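Local coordinates for isochorismatase family protein family (PDB 3TXY) that is of unproven function but belongs to the isochorismatase-like cysteine hydrolase family and probably acts as a hydrolase, at the interface of chains A and B. Sequence-based numbering; all coordinates share one arbitrary frame. Chains: chain A/B, Isochorismatase family protein family.

The interface of chains A and B. Residues chain A 178-183; chain B 74-77.
B:Asp76 and B:Val77 turn successive backbone N-H groups towards the end of helix 166-180 of chain A. B:Val77 N donates to A:Pro178 O at 3.0 Å, and B:Asp76 N donates to A:Gly181 O at 2.8 Å. The carboxylate of B:Asp76 supplies a further bond. A:Val183 N donates to OD2 of B:Asp76 at 2.9 Å, on the syn side and 30° out of the carboxylate plane. CG of B:Asp76 lies anti to its own carbonyl carbon (chi1 -75°), which lays the carboxylate against CA of A:Gln182. The hydroxyl OG1 of B:Thr75 donates to B:Val77 O at 2.7 Å, a bond within chain B that should steady the loop.

Waters bridge the chains as well. One links OD1, the other carboxylate oxygen of B:Asp76, to A:Val183 O. Another joins the amide NE2 of A:Gln182 to B:Lys74 O.

Side-chain packing flanks these bonds. The extended A:Gln182 crosses B:Lys74 at about a right angle, with its CD 3.4 Å from CG of B:Lys74. CB and CG of A:Gln182 lie beside OD1 of B:Asp76. CG2 of B:Thr75 points at the backbone of the helix end, 3.6 Å from A:Lys179 O. CB of A:Pro178 meets CG2 of B:Val77 at 3.8 Å.

The patch docks a chain B loop on the helix end and strand 182-184 of chain A. If the deposited dimer is the biological one, this patch and its twofold twin would help hold the two chains together.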
loop_
_atom_site.group_PDB
_atom_site.type_symbol
_atom_site.label_atom_id
_atom_site.label_comp_id
_atom_site.label_asym_id
_atom_site.label_seq_id
_atom_site.Cartn_x
_atom_site.Cartn_y
_atom_site.Cartn_z
ATOM N N PRO A 178 8.582 6.105 -7.920
ATOM C CA PRO A 178 9.592 7.171 -7.757
ATOM C C PRO A 178 9.411 7.999 -6.483
ATOM O O PRO A 178 10.371 8.623 -6.032
ATOM C CB PRO A 178 9.399 8.040 -9.010
ATOM C CG PRO A 178 8.780 7.131 -10.006
ATOM C CD PRO A 178 7.861 6.251 -9.197
ATOM N N LYS A 179 8.207 8.004 -5.907
ATOM C CA LYS A 179 7.938 8.739 -4.678
ATOM C C LYS A 179 8.282 7.997 -3.378
ATOM O O LYS A 179 8.387 8.640 -2.299
ATOM C CB LYS A 179 6.481 9.187 -4.634
ATOM C CG LYS A 179 6.095 10.039 -5.826
ATOM C CD LYS A 179 4.606 10.204 -5.948
ATOM C CE LYS A 179 4.239 11.285 -6.966
ATOM N NZ LYS A 179 2.915 11.074 -7.599
ATOM N N LEU A 180 8.453 6.677 -3.478
ATOM C CA LEU A 180 8.722 5.844 -2.318
ATOM C C LEU A 180 10.069 5.121 -2.448
ATOM O O LEU A 180 10.494 4.434 -1.530
ATOM C CB LEU A 180 7.547 4.879 -2.055
ATOM C CG LEU A 180 7.153 3.887 -3.144
ATOM C CD1 LEU A 180 8.274 2.910 -3.498
ATOM C CD2 LEU A 180 5.873 3.108 -2.780
ATOM N N GLY A 181 10.766 5.304 -3.561
ATOM C CA GLY A 181 12.019 4.617 -3.759
ATOM C C GLY A 181 12.596 4.924 -5.127
ATOM O O GLY A 181 12.330 5.996 -5.698
ATOM N N GLN A 182 13.371 3.967 -5.637
ATOM C CA GLN A 182 14.094 4.104 -6.910
ATOM C C GLN A 182 13.682 3.011 -7.895
ATOM O O GLN A 182 13.468 1.875 -7.501
ATOM C CB GLN A 182 15.604 3.982 -6.680
ATOM C CG GLN A 182 16.197 4.934 -5.667
ATOM C CD GLN A 182 17.678 4.643 -5.428
ATOM O OE1 GLN A 182 18.545 5.087 -6.196
ATOM N NE2 GLN A 182 17.968 3.900 -4.371
ATOM N N VAL A 183 13.567 3.379 -9.163
ATOM C CA VAL A 183 13.224 2.450 -10.235
ATOM C C VAL A 183 14.455 2.271 -11.114
ATOM O O VAL A 183 15.078 3.251 -11.527
ATOM C CB VAL A 183 12.016 2.950 -11.043
ATOM C CG1 VAL A 183 11.610 1.962 -12.121
ATOM C CG2 VAL A 183 10.819 3.196 -10.117
ATOM N N LYS B 74 15.958 6.961 0.300
ATOM C CA LYS B 74 16.328 7.401 -1.040
ATOM C C LYS B 74 15.165 7.167 -2.015
ATOM O O LYS B 74 14.648 6.055 -2.138
ATOM C CB LYS B 74 17.621 6.697 -1.486
ATOM C CG LYS B 74 18.036 6.969 -2.927
ATOM C CD LYS B 74 18.506 8.385 -3.176
ATOM C CE LYS B 74 18.659 8.634 -4.668
ATOM N NZ LYS B 74 19.118 10.023 -4.922
ATOM N N THR B 75 14.724 8.250 -2.654
ATOM C CA THR B 75 13.652 8.204 -3.642
ATOM C C THR B 75 14.098 8.947 -4.905
ATOM O O THR B 75 14.922 9.860 -4.839
ATOM C CB THR B 75 12.316 8.803 -3.100
ATOM O OG1 THR B 75 12.428 10.221 -2.909
ATOM C CG2 THR B 75 11.904 8.152 -1.781
ATOM N N ASP B 76 13.571 8.537 -6.056
ATOM C CA ASP B 76 13.880 9.188 -7.330
ATOM C C ASP B 76 13.358 10.615 -7.373
ATOM O O ASP B 76 14.005 11.485 -7.946
ATOM C CB ASP B 76 13.292 8.401 -8.505
ATOM C CG ASP B 76 14.072 7.131 -8.826
ATOM O OD1 ASP B 76 15.280 7.052 -8.490
ATOM O OD2 ASP B 76 13.477 6.220 -9.448
ATOM N N VAL B 77 12.188 10.837 -6.792
ATOM C CA VAL B 77 11.603 12.166 -6.704
ATOM C C VAL B 77 11.885 12.704 -5.316
ATOM O O VAL B 77 11.289 12.223 -4.354
ATOM C CB VAL B 77 10.076 12.134 -6.901
ATOM C CG1 VAL B 77 9.452 13.481 -6.537
ATOM C CG2 VAL B 77 9.739 11.757 -8.333
HETATM O O HOH W 1 15.764 3.578 -2.438
HETATM O O HOH W 2 12.871 3.986 -0.304
HETATM O O HOH W 3 16.362 5.146 -10.213
#